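PDB 1TZ7: 4-alpha-glucanotransferase from Aquifex aeolicus, which is an amylomaltase, also called D-enzyme, of the 4-alpha-glucanotransferase family, built around a (beta/alpha)8 barrel. Local coordinates for residues L244-G249 and V275-E280; P253-G258 and Y314-Y319; P349-D354 and P372-I377; N396-T401 and F452-M457. All coordinates share one frame; numbering follows the deposited sequence.

Contact 1 of 4, residues L244-G249 and V275-E280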
# COMPACT_ATOMS: atom_id res chain seq x y z
N LEU A 244 -10.80 -19.71 4.72
CA LEU A 244 -11.03 -18.60 3.79
C LEU A 244 -10.12 -18.68 2.54
O LEU A 244 -10.20 -17.84 1.64
CB LEU A 244 -10.82 -17.25 4.51
CG LEU A 244 -12.08 -16.49 4.98
CD1 LEU A 244 -13.18 -17.41 5.43
CD2 LEU A 244 -11.72 -15.51 6.07
N PHE A 245 -9.26 -19.70 2.50
CA PHE A 245 -8.35 -19.90 1.37
C PHE A 245 -8.45 -21.33 0.85
O PHE A 245 -8.96 -22.22 1.54
CB PHE A 245 -6.91 -19.61 1.81
CG PHE A 245 -6.73 -18.25 2.38
CD1 PHE A 245 -7.00 -18.01 3.72
CD2 PHE A 245 -6.31 -17.20 1.59
CE1 PHE A 245 -6.84 -16.74 4.26
CE2 PHE A 245 -6.15 -15.93 2.12
CZ PHE A 245 -6.42 -15.70 3.46
N LYS A 246 -7.97 -21.55 -0.38
CA LYS A 246 -8.05 -22.87 -1.00
C LYS A 246 -6.84 -23.70 -0.60
O LYS A 246 -5.83 -23.71 -1.29
CB LYS A 246 -8.14 -22.74 -2.52
CG LYS A 246 -9.50 -22.21 -3.01
CD LYS A 246 -9.71 -22.47 -4.49
CE LYS A 246 -11.13 -22.11 -4.91
NZ LYS A 246 -11.29 -22.08 -6.39
N LEU A 247 -6.97 -24.39 0.53
CA LEU A 247 -5.91 -25.26 1.04
C LEU A 247 -6.40 -26.70 1.10
O LEU A 247 -7.61 -26.95 1.11
CB LEU A 247 -5.48 -24.80 2.44
CG LEU A 247 -5.31 -23.30 2.66
CD1 LEU A 247 -4.94 -23.00 4.12
CD2 LEU A 247 -4.26 -22.72 1.72
N ASP A 248 -5.46 -27.64 1.14
CA ASP A 248 -5.80 -29.05 1.25
C ASP A 248 -5.87 -29.47 2.73
O ASP A 248 -5.93 -28.63 3.62
CB ASP A 248 -4.76 -29.91 0.49
CG ASP A 248 -3.36 -29.78 1.05
OD1 ASP A 248 -2.40 -30.14 0.34
OD2 ASP A 248 -3.12 -29.33 2.19
N GLY A 249 -5.86 -30.78 2.98
CA GLY A 249 -5.98 -31.31 4.33
C GLY A 249 -4.85 -30.87 5.27
O GLY A 249 -5.07 -30.72 6.47
N VAL A 275 -5.06 -18.54 -3.05
CA VAL A 275 -6.27 -17.87 -3.52
C VAL A 275 -7.38 -18.02 -2.50
O VAL A 275 -7.35 -18.92 -1.66
CB VAL A 275 -6.74 -18.41 -4.89
CG1 VAL A 275 -5.65 -18.24 -5.93
CG2 VAL A 275 -7.18 -19.87 -4.79
N TYR A 276 -8.36 -17.14 -2.57
CA TYR A 276 -9.50 -17.19 -1.68
C TYR A 276 -10.44 -18.33 -2.08
O TYR A 276 -10.69 -18.56 -3.26
CB TYR A 276 -10.27 -15.86 -1.72
CG TYR A 276 -9.53 -14.69 -1.07
CD1 TYR A 276 -9.36 -13.49 -1.75
CD2 TYR A 276 -9.02 -14.78 0.22
CE1 TYR A 276 -8.70 -12.41 -1.17
CE2 TYR A 276 -8.35 -13.71 0.82
CZ TYR A 276 -8.20 -12.53 0.11
OH TYR A 276 -7.54 -11.45 0.69
N ASN A 277 -10.96 -19.04 -1.08
CA ASN A 277 -12.16 -19.84 -1.25
C ASN A 277 -13.40 -18.96 -1.09
O ASN A 277 -13.96 -18.86 -0.01
CB ASN A 277 -12.19 -20.97 -0.23
CG ASN A 277 -13.28 -21.98 -0.51
OD1 ASN A 277 -13.22 -22.71 -1.48
ND2 ASN A 277 -14.28 -22.01 0.34
N TRP A 278 -13.81 -18.33 -2.18
CA TRP A 278 -14.81 -17.25 -2.13
C TRP A 278 -16.18 -17.75 -1.67
O TRP A 278 -16.96 -16.99 -1.11
CB TRP A 278 -14.92 -16.56 -3.48
CG TRP A 278 -13.94 -15.44 -3.65
CD1 TRP A 278 -12.82 -15.45 -4.42
CD2 TRP A 278 -13.99 -14.16 -3.03
NE1 TRP A 278 -12.17 -14.24 -4.32
CE2 TRP A 278 -12.87 -13.43 -3.47
CE3 TRP A 278 -14.87 -13.54 -2.13
CZ2 TRP A 278 -12.60 -12.12 -3.05
CZ3 TRP A 278 -14.61 -12.23 -1.72
CH2 TRP A 278 -13.49 -11.55 -2.18
N GLU A 279 -16.46 -19.02 -1.90
CA GLU A 279 -17.73 -19.59 -1.48
C GLU A 279 -17.83 -19.61 0.06
O GLU A 279 -18.92 -19.52 0.62
CB GLU A 279 -17.93 -20.99 -2.09
CG GLU A 279 -17.62 -22.15 -1.16
CD GLU A 279 -17.85 -23.50 -1.82
OE1 GLU A 279 -17.34 -23.71 -2.94
OE2 GLU A 279 -18.56 -24.34 -1.22
N GLU A 280 -16.68 -19.72 0.73
CA GLU A 280 -16.64 -19.65 2.20
C GLU A 280 -16.81 -18.21 2.72
O GLU A 280 -17.37 -17.99 3.79
CB GLU A 280 -15.32 -20.22 2.73
CG GLU A 280 -15.36 -20.60 4.20
CD GLU A 280 -16.24 -21.81 4.48
OE1 GLU A 280 -16.80 -21.90 5.60
OE2 GLU A 280 -16.38 -22.68 3.59
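Phe245 and Tyr276 run their rings alongside each other in the same direction and touch through CE2 of Phe245 and CE2 of Tyr276 at 3.4 Å. With centroids 5.3 Å apart and planes inclined by 36°, the rings meet at a slant. Each ring also has a backbone oxygen near its edge: Val275 O beside Phe245, Leu244 O beside Tyr276. Those same two oxygens take the bonds that join the backbones. Lys246 N donates to Val275 O over 3.0 Å, fairly straight at 158°, while Asn277 N reaches Leu244 O over 3.1 Å from well above the carbonyl plane, with a more bent N-H. Together they make a single beta bridge centred on Phe245 and Tyr276. Next to it the lysine chain runs extended from CG onward (chi1 -71° sets CG beside its own N) and lays its methylenes over Val275, Lys246 CD to Val275 CG2 at 3.6 Å. At the other end Leu244 CD1 crosses the Glu280 chain, meeting CG at 4.1 Å.

Further out, Asn277 is the N-cap of helix 278-283, so the bridge leads directly into the helix start. His281 of that helix gives Leu244 O a second hydrogen bond. Tyr276 OH is hydrogen-bonded to Met229 O, and the amine of Lys246 finds its partners in strand 313-318, at Glu316 and Tyr314. The chemistry therefore implies a division: apolar methylenes and rings cover the bridge, while the polar tips of Lys246 and Tyr276 are satisfied by neighbouring parts of the fold.

Contact 2 of 4, residues P253-G258 and Y314-Y319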
# COMPACT_ATOMS: atom_id res chain seq x y z
N PRO A 253 -1.30 -24.79 0.24
CA PRO A 253 -2.10 -24.24 -0.86
C PRO A 253 -2.45 -25.29 -1.91
O PRO A 253 -1.57 -26.01 -2.37
CB PRO A 253 -1.19 -23.16 -1.45
CG PRO A 253 -0.22 -22.83 -0.37
CD PRO A 253 -0.02 -24.09 0.39
N LEU A 254 -3.73 -25.37 -2.25
CA LEU A 254 -4.18 -26.21 -3.36
C LEU A 254 -4.09 -25.42 -4.67
O LEU A 254 -3.78 -25.98 -5.72
CB LEU A 254 -5.62 -26.66 -3.11
CG LEU A 254 -6.13 -27.92 -3.84
CD1 LEU A 254 -5.25 -29.14 -3.54
CD2 LEU A 254 -7.58 -28.19 -3.45
N PHE A 255 -4.37 -24.12 -4.60
CA PHE A 255 -4.14 -23.22 -5.74
C PHE A 255 -3.48 -21.92 -5.27
O PHE A 255 -3.65 -21.50 -4.12
CB PHE A 255 -5.45 -22.92 -6.45
CG PHE A 255 -6.10 -24.13 -7.07
CD1 PHE A 255 -5.75 -24.54 -8.35
CD2 PHE A 255 -7.07 -24.85 -6.38
CE1 PHE A 255 -6.35 -25.66 -8.93
CE2 PHE A 255 -7.67 -25.97 -6.95
CZ PHE A 255 -7.31 -26.37 -8.23
N VAL A 256 -2.74 -21.27 -6.17
CA VAL A 256 -2.07 -20.01 -5.85
C VAL A 256 -2.39 -18.92 -6.88
O VAL A 256 -2.94 -19.19 -7.94
CB VAL A 256 -0.52 -20.19 -5.74
CG1 VAL A 256 -0.16 -21.00 -4.51
CG2 VAL A 256 0.04 -20.83 -7.01
N ALA A 257 -2.03 -17.68 -6.55
CA ALA A 257 -2.52 -16.52 -7.27
C ALA A 257 -1.53 -16.09 -8.33
O ALA A 257 -0.36 -16.46 -8.29
CB ALA A 257 -2.79 -15.38 -6.30
N GLY A 258 -2.01 -15.30 -9.28
CA GLY A 258 -1.17 -14.75 -10.33
C GLY A 258 -2.01 -14.08 -11.40
O GLY A 258 -3.18 -13.77 -11.18
N TYR A 314 -10.61 -14.13 -10.88
CA TYR A 314 -9.19 -14.18 -10.53
C TYR A 314 -8.48 -15.34 -11.20
O TYR A 314 -9.08 -16.39 -11.46
CB TYR A 314 -9.02 -14.26 -9.01
CG TYR A 314 -9.52 -15.54 -8.39
CD1 TYR A 314 -8.66 -16.60 -8.15
CD2 TYR A 314 -10.86 -15.69 -8.03
CE1 TYR A 314 -9.11 -17.78 -7.58
CE2 TYR A 314 -11.33 -16.86 -7.47
CZ TYR A 314 -10.45 -17.91 -7.24
OH TYR A 314 -10.90 -19.07 -6.68
N TRP A 315 -7.20 -15.16 -11.47
CA TRP A 315 -6.39 -16.18 -12.11
C TRP A 315 -5.91 -17.19 -11.07
O TRP A 315 -5.27 -16.83 -10.08
CB TRP A 315 -5.20 -15.53 -12.83
CG TRP A 315 -4.42 -16.48 -13.70
CD1 TRP A 315 -3.16 -16.94 -13.48
CD2 TRP A 315 -4.85 -17.07 -14.93
NE1 TRP A 315 -2.77 -17.78 -14.49
CE2 TRP A 315 -3.79 -17.88 -15.40
CE3 TRP A 315 -6.02 -17.00 -15.70
CZ2 TRP A 315 -3.87 -18.61 -16.59
CZ3 TRP A 315 -6.10 -17.73 -16.88
CH2 TRP A 315 -5.03 -18.51 -17.31
N GLU A 316 -6.23 -18.46 -11.30
CA GLU A 316 -5.97 -19.52 -10.34
C GLU A 316 -5.11 -20.62 -10.99
O GLU A 316 -5.51 -21.22 -11.98
CB GLU A 316 -7.30 -20.12 -9.89
CG GLU A 316 -7.18 -21.23 -8.87
CD GLU A 316 -8.53 -21.83 -8.51
OE1 GLU A 316 -9.18 -21.31 -7.58
OE2 GLU A 316 -8.93 -22.82 -9.15
N VAL A 317 -3.92 -20.87 -10.43
CA VAL A 317 -3.00 -21.89 -10.97
C VAL A 317 -2.66 -22.98 -9.91
O VAL A 317 -2.45 -22.66 -8.75
CB VAL A 317 -1.67 -21.25 -11.52
CG1 VAL A 317 -1.91 -19.80 -11.96
CG2 VAL A 317 -0.56 -21.32 -10.48
N PRO A 318 -2.61 -24.24 -10.33
CA PRO A 318 -2.28 -25.37 -9.43
C PRO A 318 -0.93 -25.21 -8.70
O PRO A 318 0.08 -24.82 -9.32
CB PRO A 318 -2.22 -26.57 -10.38
CG PRO A 318 -3.05 -26.18 -11.55
CD PRO A 318 -2.88 -24.70 -11.71
N TYR A 319 -0.93 -25.51 -7.40
CA TYR A 319 0.28 -25.40 -6.58
C TYR A 319 1.31 -26.42 -7.03
O TYR A 319 0.98 -27.57 -7.34
CB TYR A 319 -0.06 -25.62 -5.10
CG TYR A 319 1.15 -25.64 -4.17
CD1 TYR A 319 1.88 -24.47 -3.93
CD2 TYR A 319 1.55 -26.81 -3.54
CE1 TYR A 319 2.99 -24.48 -3.08
CE2 TYR A 319 2.66 -26.83 -2.69
CZ TYR A 319 3.37 -25.66 -2.47
OH TYR A 319 4.46 -25.66 -1.63
O HOH W 1 -5.64 -12.81 -10.48
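The Phe255 ring lies with one face against the carboxylate of Glu316, whose OE2 stands 3.6 Å above the ring plane over its centre. Ring and carboxylate planes differ by only 22°, a stacked placement, and Val317 C sits in plane at the ring edge. Glu316 gets there by an extended chain, with CG opposite the backbone N across the CA-CB bond (chi1 -179°), and its CG presses on Phe255 CB at 3.4 Å. An anionic oxygen over a ring face would by itself be unfavourable; salt bridges from Lys246 to OE1 and from Arg328 to OE2 probably offset this. Tyr314 OH adds a hydrogen bond of 3.0 Å to Glu316 OE1, approaching from the anti side.

These residues belong to the two middle strands of a four-stranded antiparallel sheet, 255-259 and 313-318, flanked by 269-274 and 328-331. Val256 and Val317 form a hydrogen-bonded pair: Val256 N to Val317 O is 2.9 Å and Val317 N to Val256 O is 3.2 Å, both nearly straight and in the carbonyl plane. Their side chains share a face, CG2 to CG2 at 3.6 Å, which Leu270 also touches. Beyond them, Tyr319 brings its CD1 to Val256 CG1 at 4.1 Å, and its N makes a weak hydrogen bond to Leu254 O. At the opposite end a water bridges the strands, donating a hydrogen bond to Gly258 O and accepting one from Trp315 N.

Contact 3 of 4, residues P349-D354 and P372-I377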
# COMPACT_ATOMS: atom_id res chain seq x y z
N PRO A 349 -15.66 4.61 0.31
CA PRO A 349 -14.24 4.92 0.43
C PRO A 349 -13.38 4.28 -0.66
O PRO A 349 -12.17 4.47 -0.65
CB PRO A 349 -13.88 4.33 1.79
CG PRO A 349 -14.75 3.12 1.91
CD PRO A 349 -16.04 3.47 1.16
N PHE A 350 -14.00 3.54 -1.57
CA PHE A 350 -13.24 2.62 -2.44
C PHE A 350 -12.73 3.31 -3.70
O PHE A 350 -13.43 4.12 -4.33
CB PHE A 350 -14.09 1.41 -2.80
CG PHE A 350 -14.57 0.64 -1.61
CD1 PHE A 350 -13.67 -0.02 -0.78
CD2 PHE A 350 -15.92 0.59 -1.29
CE1 PHE A 350 -14.11 -0.73 0.34
CE2 PHE A 350 -16.37 -0.10 -0.18
CZ PHE A 350 -15.46 -0.77 0.63
N ILE A 351 -11.49 2.98 -4.06
CA ILE A 351 -10.92 3.31 -5.36
C ILE A 351 -10.43 2.02 -6.00
O ILE A 351 -9.80 1.21 -5.34
CB ILE A 351 -9.72 4.30 -5.19
CG1 ILE A 351 -10.20 5.64 -4.65
CG2 ILE A 351 -9.00 4.49 -6.52
CD1 ILE A 351 -9.08 6.53 -4.12
N ALA A 352 -10.73 1.84 -7.27
CA ALA A 352 -10.35 0.62 -7.97
C ALA A 352 -9.01 0.80 -8.67
O ALA A 352 -8.84 1.72 -9.47
CB ALA A 352 -11.41 0.24 -8.98
N GLU A 353 -8.05 -0.08 -8.35
CA GLU A 353 -6.91 -0.32 -9.23
C GLU A 353 -7.34 -1.25 -10.34
O GLU A 353 -7.27 -2.49 -10.21
CB GLU A 353 -5.73 -0.91 -8.46
CG GLU A 353 -4.43 -0.98 -9.27
CD GLU A 353 -4.22 -2.32 -9.96
OE1 GLU A 353 -4.33 -2.39 -11.21
OE2 GLU A 353 -3.94 -3.31 -9.26
N ASP A 354 -7.78 -0.66 -11.45
CA ASP A 354 -8.38 -1.41 -12.54
C ASP A 354 -7.50 -1.31 -13.77
O ASP A 354 -7.99 -1.18 -14.89
CB ASP A 354 -9.80 -0.88 -12.83
CG ASP A 354 -9.83 0.60 -13.14
OD1 ASP A 354 -10.86 1.10 -13.63
OD2 ASP A 354 -8.86 1.36 -12.93
N PRO A 372 -14.67 4.88 -8.30
CA PRO A 372 -13.75 5.53 -9.24
C PRO A 372 -12.67 4.57 -9.72
O PRO A 372 -12.13 3.82 -8.91
CB PRO A 372 -13.12 6.67 -8.41
CG PRO A 372 -13.39 6.31 -6.99
CD PRO A 372 -14.66 5.55 -6.98
N GLY A 373 -12.38 4.60 -11.01
CA GLY A 373 -11.28 3.84 -11.57
C GLY A 373 -9.96 4.58 -11.47
O GLY A 373 -9.88 5.66 -10.88
N SER A 374 -8.93 3.98 -12.04
CA SER A 374 -7.61 4.60 -12.11
C SER A 374 -7.24 4.87 -13.57
O SER A 374 -7.52 4.07 -14.45
CB SER A 374 -6.56 3.69 -11.46
OG SER A 374 -6.78 3.55 -10.06
N ARG A 375 -6.61 6.02 -13.82
CA ARG A 375 -6.00 6.30 -15.12
C ARG A 375 -4.60 6.86 -14.93
O ARG A 375 -4.31 7.50 -13.93
CB ARG A 375 -6.85 7.30 -15.91
CG ARG A 375 -8.29 6.88 -16.11
CD ARG A 375 -8.48 5.77 -17.14
NE ARG A 375 -9.84 5.24 -17.11
CZ ARG A 375 -10.88 5.79 -17.75
NH1 ARG A 375 -12.08 5.23 -17.64
NH2 ARG A 375 -10.73 6.88 -18.49
N VAL A 376 -3.73 6.60 -15.89
CA VAL A 376 -2.33 6.96 -15.80
C VAL A 376 -1.89 7.54 -17.13
O VAL A 376 -1.95 6.88 -18.15
CB VAL A 376 -1.44 5.72 -15.45
CG1 VAL A 376 -0.00 6.15 -15.17
CG2 VAL A 376 -2.01 4.98 -14.25
N ILE A 377 -1.44 8.79 -17.12
CA ILE A 377 -1.15 9.50 -18.37
C ILE A 377 0.07 8.90 -19.09
O ILE A 377 0.23 9.08 -20.29
CB ILE A 377 -0.94 11.00 -18.11
CG1 ILE A 377 -1.07 11.78 -19.43
CG2 ILE A 377 0.41 11.26 -17.46
CD1 ILE A 377 -1.42 13.22 -19.24
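The carboxylate of Asp354 meets strand 373-376 through both oxygens: OD2 accepts the N of Ser374 at 2.8 Å on its syn side, 29° out of the carboxylate plane, while OD1 lies 3.5 Å from Gly373 CA. The other flat group, the Phe350 ring, carries CG of its neighbour Pro349 over the centre of one face and leads away from 372-377; what Phe350 puts against the other strand is its backbone O, 3.3 Å from Pro372 CD. Asp354 can turn back to the strand because its CG is placed between its own N and carbonyl carbon (chi1 56°). With OD2 on Ser374 N and OD1 in a salt bridge to Arg366, the carboxylate is gripped at both oxygens, which should limit its rotation. Arg366 belongs to helix 360-368, which links the two strands, so the connecting helix positions the group that joins their ends.

Backbone pairing is sparse. Ala352 N donates to Pro372 O at 2.9 Å, nearly in line with the C=O bond. Ala352 O is met by a side chain two residues further along the other strand, Ser374 OG at 2.8 Å, while the N of Ser374 is bonded to Asp354 instead. Two polar substitutes thus continue the pairing where the strands splay, their axes 47° apart. Toward the start of both strands, Ile351 CG1 lies 4.0 Å from Pro372 CG, the side chains crossing at about a right angle. Strand, helix and strand make a beta-alpha-beta unit; the two are the outermost strands when the eight are followed across the parallel sheet, so this junction is where the (beta/alpha)8 barrel closes.

Contact 4 of 4, residues N396-T401 and F452-M457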
# COMPACT_ATOMS: atom_id res chain seq x y z
N ASN A 396 -15.42 10.59 -12.45
CA ASN A 396 -15.25 9.60 -11.39
C ASN A 396 -14.03 8.72 -11.62
O ASN A 396 -14.13 7.53 -11.93
CB ASN A 396 -16.51 8.74 -11.24
CG ASN A 396 -16.61 8.08 -9.87
OD1 ASN A 396 -16.03 8.56 -8.90
ND2 ASN A 396 -17.33 6.97 -9.80
N ASN A 397 -12.86 9.33 -11.47
CA ASN A 397 -11.59 8.65 -11.67
C ASN A 397 -10.52 9.30 -10.83
O ASN A 397 -10.60 10.49 -10.50
CB ASN A 397 -11.17 8.72 -13.14
CG ASN A 397 -11.86 7.67 -14.00
OD1 ASN A 397 -11.81 6.53 -13.73
ND2 ASN A 397 -12.48 8.09 -14.99
N VAL A 398 -9.51 8.51 -10.47
CA VAL A 398 -8.25 9.03 -9.99
C VAL A 398 -7.23 8.98 -11.14
O VAL A 398 -6.98 7.93 -11.71
CB VAL A 398 -7.73 8.18 -8.80
CG1 VAL A 398 -6.55 8.87 -8.12
CG2 VAL A 398 -8.87 7.94 -7.78
N TYR A 399 -6.64 10.13 -11.46
CA TYR A 399 -5.76 10.28 -12.63
C TYR A 399 -4.33 10.52 -12.16
O TYR A 399 -4.04 11.54 -11.54
CB TYR A 399 -6.22 11.48 -13.47
CG TYR A 399 -5.76 11.52 -14.94
CD1 TYR A 399 -5.95 12.66 -15.70
CD2 TYR A 399 -5.15 10.41 -15.54
CE1 TYR A 399 -5.55 12.72 -17.03
CE2 TYR A 399 -4.75 10.46 -16.87
CZ TYR A 399 -4.96 11.64 -17.61
OH TYR A 399 -4.57 11.72 -18.92
N TYR A 400 -3.45 9.57 -12.45
CA TYR A 400 -2.04 9.63 -12.02
C TYR A 400 -1.16 10.10 -13.16
O TYR A 400 -1.44 9.84 -14.32
CB TYR A 400 -1.58 8.23 -11.56
CG TYR A 400 -2.32 7.70 -10.36
CD1 TYR A 400 -3.54 7.05 -10.51
CD2 TYR A 400 -1.81 7.86 -9.08
CE1 TYR A 400 -4.23 6.56 -9.40
CE2 TYR A 400 -2.49 7.38 -7.97
CZ TYR A 400 -3.70 6.73 -8.13
OH TYR A 400 -4.38 6.26 -7.02
N THR A 401 -0.07 10.80 -12.82
CA THR A 401 1.02 10.99 -13.76
C THR A 401 1.71 9.66 -13.98
O THR A 401 1.87 9.20 -15.11
CB THR A 401 2.05 12.05 -13.24
OG1 THR A 401 2.49 11.70 -11.93
CG2 THR A 401 1.39 13.41 -13.07
N PHE A 452 -10.07 13.36 -8.72
CA PHE A 452 -8.76 13.29 -8.01
C PHE A 452 -7.62 13.24 -9.02
O PHE A 452 -7.58 12.34 -9.86
CB PHE A 452 -8.68 12.05 -7.11
CG PHE A 452 -9.73 11.99 -6.01
CD1 PHE A 452 -10.50 13.09 -5.68
CD2 PHE A 452 -9.93 10.81 -5.30
CE1 PHE A 452 -11.45 13.01 -4.66
CE2 PHE A 452 -10.88 10.73 -4.29
CZ PHE A 452 -11.63 11.83 -3.98
N ALA A 453 -6.69 14.19 -8.93
CA ALA A 453 -5.47 14.16 -9.72
C ALA A 453 -4.28 13.94 -8.79
O ALA A 453 -4.08 14.70 -7.85
CB ALA A 453 -5.31 15.45 -10.47
N ILE A 454 -3.50 12.90 -9.06
CA ILE A 454 -2.40 12.52 -8.18
C ILE A 454 -1.08 12.53 -8.93
O ILE A 454 -0.95 11.90 -9.98
CB ILE A 454 -2.64 11.11 -7.57
CG1 ILE A 454 -3.99 11.07 -6.83
CG2 ILE A 454 -1.49 10.72 -6.62
CD1 ILE A 454 -3.94 11.56 -5.41
N ILE A 455 -0.11 13.27 -8.40
CA ILE A 455 1.24 13.32 -8.95
C ILE A 455 2.16 12.45 -8.11
O ILE A 455 2.25 12.63 -6.90
CB ILE A 455 1.76 14.78 -8.94
CG1 ILE A 455 0.75 15.72 -9.61
CG2 ILE A 455 3.11 14.88 -9.62
CD1 ILE A 455 0.97 17.18 -9.28
N GLN A 456 2.87 11.51 -8.74
CA GLN A 456 3.93 10.80 -8.04
C GLN A 456 5.05 11.77 -7.70
O GLN A 456 5.42 12.61 -8.51
CB GLN A 456 4.47 9.62 -8.88
CG GLN A 456 5.10 8.52 -8.00
CD GLN A 456 5.69 7.35 -8.79
OE1 GLN A 456 6.12 6.35 -8.21
NE2 GLN A 456 5.72 7.47 -10.12
N MET A 457 5.58 11.65 -6.49
CA MET A 457 6.54 12.63 -5.98
C MET A 457 7.74 12.75 -6.91
O MET A 457 8.24 13.85 -7.14
CB MET A 457 7.01 12.25 -4.57
CG MET A 457 7.90 13.29 -3.91
SD MET A 457 7.02 14.84 -3.58
CE MET A 457 8.17 15.64 -2.48
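Val398 CG1 presses on Ile454 CG1 at 3.6 Å, and Tyr400 runs alongside that isoleucine with its CD2 3.7 Å from CB. Phe452 completes this tight face, its CD2 3.9 Å from CG2 of Val398, and Phe302 meets the phenylalanine ring edge-to-face from another strand. The other face is looser between the strands: Ala453 offers only a methyl, and Tyr399 leads its ring away so that its OH bonds to His388 O. Helix 437-447 covers this side through Val445, so it is sparse in cross-strand contacts yet still buried.

The backbone ladder varies along the strands instead: strong in the middle, weak where it begins. Tyr399 N to Phe452 O and Ile454 N to Tyr399 O are both 2.9 Å and nearly straight, whereas Phe452 N to Asn397 O is weak at 3.4 Å. At the far end Thr401 OG1, set between its own N and carbonyl carbon (chi1 54°), accepts a hydrogen bond from Gln456 N at 3.2 Å and is also hydrogen-bonded to Asp459. Gln456 is the N-cap of helix 457-460. Neighbouring parallel strands 25° apart, largely apolar on the inner face and helix-covered outside, fit a (beta/alpha)8 barrel, here its seventh and eighth strands.

The four contacts form two touching pairs. Contacts 1 and 2, with centres about 10 Å apart, alternate along the chain and lie at one small antiparallel sheet, contact 1 in the loops beside it and contact 2 within it: Lys246 O is probably hydrogen-bonded to Leu254 N at 2.8 Å, and Val275 CG1 packs on Val256 C at 3.5 Å. Contacts 3 and 4, centres about 9 Å apart, share the barrel wall, where strands 373-376 and 397-400 are neighbours; Arg375 N to Val398 O is 2.9 Å, a probable hydrogen bond. Between the pairs nothing touches. Contact 3 comes within about 11 Å of contacts 1 and 2 (nearest atoms), contact 4 within about 20 Å, so the antiparallel sheet stands apart from this part of the barrel.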